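Side-chain contacts in PrgX (Enterococcus faecalis, PDB 2AWI), which acts as the receptor for the peptide sex pheromone cCF10 and as a repressor in the control of conjugation, probably by binding DNA: residues A[249-252]-A[253-257]; A[261-264]-A[265-269]; A[290-293]-A[294-297]. The protein carries 1 engineered substitution. All coordinates share one frame; numbering follows the deposited sequence.

Contact 1: A[249-252]-A[253-257]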
ATOM      1  N   LYS A 249       3.054  -3.086  21.116  1.00 55.18           N
ATOM      2  CA  LYS A 249       3.636  -2.584  19.871  1.00 55.82           C
ATOM      3  C   LYS A 249       3.406  -3.478  18.660  1.00 55.52           C
ATOM      4  O   LYS A 249       4.317  -4.129  18.151  1.00 57.91           O
ATOM      5  CB  LYS A 249       5.132  -2.313  20.055  1.00 56.43           C
ATOM      6  CG  LYS A 249       5.423  -1.251  21.108  1.00 57.83           C
ATOM      7  CD  LYS A 249       4.550  -0.016  20.887  1.00 61.50           C
ATOM      8  CE  LYS A 249       4.747   1.038  21.969  1.00 62.92           C
ATOM      9  NZ  LYS A 249       6.083   1.696  21.876  1.00 61.01           N
ATOM     10  N   ASN A 250       2.159  -3.484  18.208  1.00 68.46           N
ATOM     11  CA  ASN A 250       1.720  -4.270  17.068  1.00 69.05           C
ATOM     12  C   ASN A 250       1.794  -3.382  15.831  1.00 65.91           C
ATOM     13  O   ASN A 250       1.143  -2.341  15.782  1.00 67.57           O
ATOM     14  CB  ASN A 250       0.279  -4.731  17.305  1.00 60.81           C
ATOM     15  CG  ASN A 250      -0.243  -5.617  16.203  1.00 67.18           C
ATOM     16  OD1 ASN A 250      -0.213  -5.249  15.030  1.00 72.68           O
ATOM     17  ND2 ASN A 250      -0.737  -6.794  16.574  1.00 72.95           N
ATOM     18  N   ILE A 251       2.580  -3.778  14.834  1.00 47.94           N
ATOM     19  CA  ILE A 251       2.694  -2.961  13.630  1.00 46.42           C
ATOM     20  C   ILE A 251       1.402  -2.923  12.806  1.00 46.81           C
ATOM     21  O   ILE A 251       1.024  -1.864  12.299  1.00 48.58           O
ATOM     22  CB  ILE A 251       3.858  -3.412  12.712  1.00 44.42           C
ATOM     23  CG1 ILE A 251       4.151  -2.300  11.703  1.00 48.98           C
ATOM     24  CG2 ILE A 251       3.510  -4.706  11.991  1.00 46.18           C
ATOM     25  CD1 ILE A 251       5.128  -2.674  10.625  1.00 44.95           C
ATOM     26  N   ASP A 252       0.726  -4.064  12.665  1.00 39.29           N
ATOM     27  CA  ASP A 252      -0.526  -4.093  11.909  1.00 38.81           C
ATOM     28  C   ASP A 252      -1.513  -3.081  12.479  1.00 37.87           C
ATOM     29  O   ASP A 252      -2.281  -2.465  11.734  1.00 36.07           O
ATOM     30  CB  ASP A 252      -1.170  -5.483  11.930  1.00 31.17           C
ATOM     31  CG  ASP A 252      -0.508  -6.445  10.964  1.00 38.45           C
ATOM     32  OD1 ASP A 252       0.082  -5.975   9.966  1.00 37.00           O
ATOM     33  OD2 ASP A 252      -0.589  -7.667  11.193  1.00 48.49           O
ATOM     34  N   SER A 253      -1.492  -2.909  13.798  1.00 38.97           N
ATOM     35  CA  SER A 253      -2.385  -1.954  14.437  1.00 40.10           C
ATOM     36  C   SER A 253      -1.963  -0.545  14.071  1.00 40.83           C
ATOM     37  O   SER A 253      -2.799   0.355  13.953  1.00 41.30           O
ATOM     38  CB  SER A 253      -2.354  -2.112  15.957  1.00 38.20           C
ATOM     39  OG  SER A 253      -2.969  -3.323  16.353  1.00 42.46           O
ATOM     40  N   TYR A 254      -0.662  -0.351  13.890  1.00 33.72           N
ATOM     41  CA  TYR A 254      -0.156   0.964  13.541  1.00 34.44           C
ATOM     42  C   TYR A 254      -0.550   1.286  12.110  1.00 34.21           C
ATOM     43  O   TYR A 254      -0.903   2.418  11.795  1.00 35.70           O
ATOM     44  CB  TYR A 254       1.363   1.017  13.687  1.00 35.85           C
ATOM     45  CG  TYR A 254       1.922   2.418  13.612  1.00 34.60           C
ATOM     46  CD1 TYR A 254       2.095   3.061  12.384  1.00 32.71           C
ATOM     47  CD2 TYR A 254       2.235   3.120  14.778  1.00 37.06           C
ATOM     48  CE1 TYR A 254       2.565   4.374  12.323  1.00 32.64           C
ATOM     49  CE2 TYR A 254       2.703   4.428  14.729  1.00 30.71           C
ATOM     50  CZ  TYR A 254       2.863   5.049  13.502  1.00 34.82           C
ATOM     51  OH  TYR A 254       3.301   6.345  13.468  1.00 34.10           O
ATOM     52  N   LEU A 255      -0.486   0.278  11.250  1.00 37.40           N
ATOM     53  CA  LEU A 255      -0.852   0.440   9.854  1.00 35.30           C
ATOM     54  C   LEU A 255      -2.356   0.695   9.735  1.00 33.60           C
ATOM     55  O   LEU A 255      -2.779   1.576   8.987  1.00 32.66           O
ATOM     56  CB  LEU A 255      -0.465  -0.808   9.061  1.00 42.34           C
ATOM     57  CG  LEU A 255       1.019  -1.180   9.134  1.00 47.28           C
ATOM     58  CD1 LEU A 255       1.285  -2.397   8.255  1.00 43.10           C
ATOM     59  CD2 LEU A 255       1.873   0.006   8.685  1.00 40.97           C
ATOM     60  N   ASN A 256      -3.160  -0.072  10.472  1.00 35.99           N
ATOM     61  CA  ASN A 256      -4.608   0.105  10.438  1.00 34.34           C
ATOM     62  C   ASN A 256      -4.948   1.558  10.774  1.00 36.22           C
ATOM     63  O   ASN A 256      -5.745   2.197  10.086  1.00 34.63           O
ATOM     64  CB  ASN A 256      -5.303  -0.828  11.438  1.00 29.25           C
ATOM     65  CG  ASN A 256      -5.255  -2.297  11.021  1.00 28.67           C
ATOM     66  OD1 ASN A 256      -5.147  -2.619   9.840  1.00 26.37           O
ATOM     67  ND2 ASN A 256      -5.361  -3.192  11.995  1.00 35.54           N
ATOM     68  N   ALA A 257      -4.327   2.077  11.830  1.00 31.55           N
ATOM     69  CA  ALA A 257      -4.561   3.450  12.255  1.00 30.85           C
ATOM     70  C   ALA A 257      -4.193   4.425  11.148  1.00 33.15           C
ATOM     71  O   ALA A 257      -4.961   5.338  10.848  1.00 35.47           O
ATOM     72  CB  ALA A 257      -3.761   3.761  13.515  1.00 34.87           C
TER
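The backbone N of S253 is gripped twice by N250, firmly by the side-chain oxygen OD1 at 2.9 Å and weakly by the backbone O at 3.3 Å. The first bond is the cap. Its N-H...O angle is 149°, yet the donor stands above the plane of the amide, 42° out of it, so OD1 is not met on a lone pair. The amide gets there because CG of N250 lies anti to the backbone N (chi1 -177°), which folds the group forward over the first turn. OG of S253 lies 3.6 Å from CG of N250, and its hydrogen bond goes to Q244 of the preceding helix.

Behind the cap the backbone settles quickly into helical pairing. N250 O also receives the N of Y254, I251 O takes L255 N at 2.8 Å, and D252 O takes N256 N at the same 2.8 Å. Side chains follow the same spacing. CG1 of I251 lies 4.2 Å from CG of L255, an apolar pair one turn apart, while OD1 of D252 skirts the methyl CD1 of L255 at 4.1 Å. The amide of N256 leans back beneath D252 O, but its ND2 is committed to Q241.

A second subunit packs against this end: its F289 meets I251, its L255 meets L255, and its K293 N bonds weakly to OD2 of D252. Y254 also packs on I251 of that subunit, while its OH bonds to S284 of its own chain. The whole is a textbook asparagine N-cap, opening helix 251-266 in the TPR-family region of the chain.

Contact 2: A[261-264]-A[265-269]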
ATOM      1  N   ILE A 261      -6.607   7.052   8.967  1.00 33.77           N
ATOM      2  CA  ILE A 261      -6.346   8.480   8.799  1.00 32.84           C
ATOM      3  C   ILE A 261      -6.457   8.803   7.308  1.00 34.73           C
ATOM      4  O   ILE A 261      -6.971   9.849   6.919  1.00 37.73           O
ATOM      5  CB  ILE A 261      -4.929   8.863   9.293  1.00 37.27           C
ATOM      6  CG1 ILE A 261      -4.862   8.749  10.817  1.00 34.74           C
ATOM      7  CG2 ILE A 261      -4.580  10.286   8.862  1.00 37.80           C
ATOM      8  CD1 ILE A 261      -3.538   9.187  11.407  1.00 35.74           C
ATOM      9  N   ASN A 262      -5.979   7.882   6.479  1.00 36.33           N
ATOM     10  CA  ASN A 262      -6.016   8.055   5.036  1.00 37.89           C
ATOM     11  C   ASN A 262      -7.440   8.042   4.474  1.00 37.39           C
ATOM     12  O   ASN A 262      -7.733   8.748   3.511  1.00 38.56           O
ATOM     13  CB  ASN A 262      -5.182   6.967   4.363  1.00 44.44           C
ATOM     14  CG  ASN A 262      -5.331   6.971   2.858  1.00 52.58           C
ATOM     15  OD1 ASN A 262      -5.079   7.980   2.199  1.00 60.12           O
ATOM     16  ND2 ASN A 262      -5.744   5.835   2.302  1.00 49.72           N
ATOM     17  N   ILE A 263      -8.318   7.236   5.066  1.00 41.93           N
ATOM     18  CA  ILE A 263      -9.704   7.166   4.612  1.00 40.78           C
ATOM     19  C   ILE A 263     -10.388   8.520   4.786  1.00 37.95           C
ATOM     20  O   ILE A 263     -11.129   8.970   3.908  1.00 37.04           O
ATOM     21  CB  ILE A 263     -10.494   6.097   5.393  1.00 35.49           C
ATOM     22  CG1 ILE A 263     -10.218   4.722   4.794  1.00 39.54           C
ATOM     23  CG2 ILE A 263     -11.971   6.392   5.351  1.00 34.58           C
ATOM     24  CD1 ILE A 263     -10.573   4.622   3.316  1.00 34.68           C
ATOM     25  N   PHE A 264     -10.133   9.163   5.919  1.00 27.44           N
ATOM     26  CA  PHE A 264     -10.723  10.461   6.201  1.00 27.42           C
ATOM     27  C   PHE A 264     -10.282  11.467   5.151  1.00 29.78           C
ATOM     28  O   PHE A 264     -11.010  12.405   4.834  1.00 30.74           O
ATOM     29  CB  PHE A 264     -10.323  10.945   7.609  1.00 28.05           C
ATOM     30  CG  PHE A 264     -11.165  10.355   8.713  1.00 28.41           C
ATOM     31  CD1 PHE A 264     -12.527  10.658   8.805  1.00 28.02           C
ATOM     32  CD2 PHE A 264     -10.615   9.467   9.633  1.00 29.40           C
ATOM     33  CE1 PHE A 264     -13.332  10.078   9.796  1.00 22.61           C
ATOM     34  CE2 PHE A 264     -11.411   8.880  10.630  1.00 19.48           C
ATOM     35  CZ  PHE A 264     -12.771   9.187  10.710  1.00 24.99           C
ATOM     36  N   LYS A 265      -9.079  11.273   4.620  1.00 33.02           N
ATOM     37  CA  LYS A 265      -8.568  12.172   3.602  1.00 34.99           C
ATOM     38  C   LYS A 265      -9.352  11.951   2.318  1.00 32.94           C
ATOM     39  O   LYS A 265      -9.851  12.894   1.711  1.00 33.38           O
ATOM     40  CB  LYS A 265      -7.086  11.906   3.334  1.00 49.27           C
ATOM     41  CG  LYS A 265      -6.478  12.855   2.300  1.00 52.48           C
ATOM     42  CD  LYS A 265      -5.164  12.329   1.726  1.00 57.17           C
ATOM     43  CE  LYS A 265      -5.378  11.051   0.912  1.00 69.84           C
ATOM     44  NZ  LYS A 265      -4.134  10.549   0.247  1.00 64.32           N
ATOM     45  N   ILE A 266      -9.461  10.693   1.915  1.00 35.91           N
ATOM     46  CA  ILE A 266     -10.167  10.333   0.696  1.00 38.30           C
ATOM     47  C   ILE A 266     -11.603  10.848   0.642  1.00 38.00           C
ATOM     48  O   ILE A 266     -11.990  11.502  -0.324  1.00 38.44           O
ATOM     49  CB  ILE A 266     -10.188   8.804   0.504  1.00 36.04           C
ATOM     50  CG1 ILE A 266      -8.757   8.265   0.457  1.00 38.87           C
ATOM     51  CG2 ILE A 266     -10.899   8.454  -0.790  1.00 36.61           C
ATOM     52  CD1 ILE A 266      -8.674   6.770   0.219  1.00 38.45           C
ATOM     53  N   ILE A 267     -12.389  10.573   1.680  1.00 34.67           N
ATOM     54  CA  ILE A 267     -13.781  11.000   1.683  1.00 32.55           C
ATOM     55  C   ILE A 267     -14.004  12.483   1.925  1.00 30.95           C
ATOM     56  O   ILE A 267     -15.142  12.939   1.936  1.00 28.79           O
ATOM     57  CB  ILE A 267     -14.626  10.171   2.682  1.00 25.59           C
ATOM     58  CG1 ILE A 267     -14.294  10.557   4.124  1.00 29.90           C
ATOM     59  CG2 ILE A 267     -14.351   8.678   2.457  1.00 23.97           C
ATOM     60  CD1 ILE A 267     -15.041   9.731   5.172  1.00 26.49           C
ATOM     61  N   GLY A 268     -12.932  13.242   2.123  1.00 27.87           N
ATOM     62  CA  GLY A 268     -13.086  14.677   2.309  1.00 27.23           C
ATOM     63  C   GLY A 268     -13.263  15.279   3.696  1.00 32.10           C
ATOM     64  O   GLY A 268     -13.622  16.464   3.807  1.00 30.38           O
ATOM     65  N   LYS A 269     -13.037  14.504   4.755  1.00 34.17           N
ATOM     66  CA  LYS A 269     -13.161  15.052   6.109  1.00 35.31           C
ATOM     67  C   LYS A 269     -11.792  15.595   6.538  1.00 37.07           C
ATOM     68  O   LYS A 269     -11.081  14.980   7.334  1.00 37.81           O
ATOM     69  CB  LYS A 269     -13.644  13.972   7.084  1.00 31.78           C
ATOM     70  CG  LYS A 269     -15.010  13.387   6.732  1.00 30.04           C
ATOM     71  CD  LYS A 269     -16.112  14.428   6.809  1.00 28.67           C
ATOM     72  CE  LYS A 269     -16.513  14.712   8.242  1.00 30.80           C
ATOM     73  NZ  LYS A 269     -17.568  15.762   8.323  1.00 28.94           N
TER
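K265 reaches across to N262 in the last turn of helix 251-266, which ends in a Schellman motif centred on G268. Its chain runs out from the helix and then bends at chi3 (66°), swinging CE to 3.3 Å from OD1 of N262 and letting NZ make a weak hydrogen bond of 3.4 Å to the same oxygen. The amide of N262 is thereby shared: its oxygen faces the lysine, whereas its ND2 rests 3.7 Å from CD1 of I266.

I266 bonds through its N to N262 O, and its CD1 also approaches CD1 of I263 at 4.2 Å, beside a third subunit whose I263 and N237 pack here. In I267 the branch CG1 takes the crowded position between backbone N and carbonyl carbon (chi1 72°), which lays it against I263 O at 3.5 Å. The N of I267 makes a nearly straight bond to that same oxygen, 174° at the hydrogen.

G268 then leaves the helix with positive phi, and its N bonds back to K265 O. K269 completes the motif by donating its N to F264 O at 2.9 Å. Its ammonium end leaves for a cation-pi contact with Y231, but CB stays behind at the edge of the F264 ring, 3.9 Å from CD1.

Contact 3: A[290-293]-A[294-297]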
ATOM      1  N   THR A 290       9.027   7.015  14.557  1.00 33.34           N
ATOM      2  CA  THR A 290       8.900   8.043  13.529  1.00 32.69           C
ATOM      3  C   THR A 290       7.721   7.622  12.648  1.00 33.33           C
ATOM      4  O   THR A 290       7.763   6.574  11.999  1.00 33.56           O
ATOM      5  CB  THR A 290      10.168   8.133  12.657  1.00 52.26           C
ATOM      6  OG1 THR A 290      11.323   8.241  13.499  1.00 52.56           O
ATOM      7  CG2 THR A 290      10.101   9.350  11.750  1.00 53.31           C
ATOM      8  N   PRO A 291       6.650   8.431  12.617  1.00 46.81           N
ATOM      9  CA  PRO A 291       5.480   8.092  11.801  1.00 48.20           C
ATOM     10  C   PRO A 291       5.814   8.082  10.313  1.00 49.90           C
ATOM     11  O   PRO A 291       6.805   8.677   9.890  1.00 50.49           O
ATOM     12  CB  PRO A 291       4.479   9.178  12.178  1.00 44.38           C
ATOM     13  CG  PRO A 291       5.364  10.365  12.397  1.00 44.01           C
ATOM     14  CD  PRO A 291       6.521   9.785  13.186  1.00 44.02           C
ATOM     15  N   PRO A 292       4.997   7.390   9.503  1.00 46.27           N
ATOM     16  CA  PRO A 292       5.179   7.280   8.051  1.00 48.80           C
ATOM     17  C   PRO A 292       5.383   8.608   7.322  1.00 51.40           C
ATOM     18  O   PRO A 292       4.945   9.660   7.782  1.00 51.10           O
ATOM     19  CB  PRO A 292       3.908   6.566   7.606  1.00 63.36           C
ATOM     20  CG  PRO A 292       3.658   5.639   8.744  1.00 61.10           C
ATOM     21  CD  PRO A 292       3.876   6.540   9.945  1.00 60.43           C
ATOM     22  N   LYS A 293       6.056   8.535   6.180  1.00 86.47           N
ATOM     23  CA  LYS A 293       6.340   9.700   5.348  1.00 86.47           C
ATOM     24  C   LYS A 293       5.076  10.527   5.175  1.00 86.47           C
ATOM     25  O   LYS A 293       5.075  11.746   5.361  1.00 86.47           O
ATOM     26  CB  LYS A 293       6.846   9.247   3.970  1.00 95.25           C
ATOM     27  CG  LYS A 293       5.809   8.499   3.108  1.00 95.25           C
ATOM     28  CD  LYS A 293       5.283   7.232   3.787  1.00 95.25           C
ATOM     29  CE  LYS A 293       4.217   6.527   2.949  1.00 95.25           C
ATOM     30  NZ  LYS A 293       3.725   5.276   3.599  1.00 95.25           N
ATOM     31  N   GLU A 294       4.008   9.830   4.809  1.00 96.42           N
ATOM     32  CA  GLU A 294       2.695  10.409   4.586  1.00 96.42           C
ATOM     33  C   GLU A 294       2.317  11.418   5.665  1.00 96.42           C
ATOM     34  O   GLU A 294       2.327  12.628   5.430  1.00 96.42           O
ATOM     35  CB  GLU A 294       1.667   9.278   4.542  1.00113.21           C
ATOM     36  CG  GLU A 294       0.221   9.711   4.515  1.00113.21           C
ATOM     37  CD  GLU A 294      -0.718   8.528   4.640  1.00113.21           C
ATOM     38  OE1 GLU A 294      -0.636   7.618   3.786  1.00113.21           O
ATOM     39  OE2 GLU A 294      -1.533   8.506   5.591  1.00113.21           O
ATOM     40  N   VAL A 295       1.993  10.902   6.849  1.00 82.25           N
ATOM     41  CA  VAL A 295       1.584  11.722   7.986  1.00 79.75           C
ATOM     42  C   VAL A 295       2.459  12.948   8.268  1.00 79.54           C
ATOM     43  O   VAL A 295       1.942  14.043   8.493  1.00 78.79           O
ATOM     44  CB  VAL A 295       1.501  10.869   9.273  1.00 77.86           C
ATOM     45  CG1 VAL A 295       0.545   9.710   9.068  1.00 77.86           C
ATOM     46  CG2 VAL A 295       2.876  10.354   9.643  1.00 77.86           C
ATOM     47  N   THR A 296       3.777  12.770   8.255  1.00 75.22           N
ATOM     48  CA  THR A 296       4.689  13.875   8.533  1.00 75.22           C
ATOM     49  C   THR A 296       4.669  14.993   7.493  1.00 75.22           C
ATOM     50  O   THR A 296       5.037  16.128   7.793  1.00 75.22           O
ATOM     51  CB  THR A 296       6.135  13.371   8.691  1.00 80.58           C
ATOM     52  OG1 THR A 296       6.485  12.555   7.566  1.00 80.58           O
ATOM     53  CG2 THR A 296       6.275  12.565   9.971  1.00 80.58           C
ATOM     54  N   MET A 297       4.241  14.683   6.274  1.00 74.73           N
ATOM     55  CA  MET A 297       4.186  15.698   5.228  1.00 74.73           C
ATOM     56  C   MET A 297       3.009  16.630   5.506  1.00 74.73           C
ATOM     57  O   MET A 297       3.112  17.845   5.336  1.00 74.73           O
ATOM     58  CB  MET A 297       4.020  15.044   3.855  1.00123.92           C
ATOM     59  CG  MET A 297       4.435  15.936   2.690  1.00123.92           C
ATOM     60  SD  MET A 297       6.202  16.384   2.754  1.00123.92           S
ATOM     61  CE  MET A 297       6.099  18.168   3.019  1.00123.92           C
TER
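The ring of P291 carries T296 over one face, where CG2 of the threonine comes to 3.4 Å from CG, and the hydroxyl of Y254 on the opposite side, near CA; CG2 of V295 lies at the edge beside CB. The next ring, P292, has CG2 of the same valine above a face, 4.0 Å from CD, with the Y254 ring at its edge. These contacts mark the start of helix 293-300, with P292 as N-cap. P291 and T296, the residue before the cap and the fourth of the helix, occupy the positions of a hydrophobic staple, here made by a proline ring and a threonine methyl that meet at about a right angle.

The approach of CG of P291 to CG2 of T296 is tighter than usual for two carbon atoms. CG2 of V295 is modelled between the two rings, but so close to P292 O that its exact place is doubtful. V295 also touches L280 of helix 270-286, and is buried.

On the outer side, CG of K293 lies between its backbone N and carbonyl carbon (chi1 66°), which places it beside the N of E294, and the bend at chi2 (-59°) then brings CE to 4.1 Å from CB of E294. The two opposite charges remain apart, 5.0 Å between NZ of K293 and OE1 of E294, so any attraction is probably modest.

The carbonyl of K293 collects two donors. The N of M297 bonds to it weakly at 3.2 Å, and the hydroxyl of T296 more closely: OG1 stands 38° out of the carbonyl plane and reaches K293 O at 2.7 Å.

Overall arrangement
Contacts 1 and 2 are the two ends of one helix, 251-266, and show how differently an end can be closed: a side-chain amide caps the start, whereas backbone bonds and a glycine finish it. Contact 3 opens another helix, with proline rings in place of a capping side chain. None is wholly core, since each mixes buried apolar groups with outward polar ones. Contacts 1 and 3 meet through Y254 and the two prolines, and both border the second subunit; contact 2 faces the third, which contact 1 touches only at N256. Contacts 2 and 3 touch more lightly, through N262 and E294.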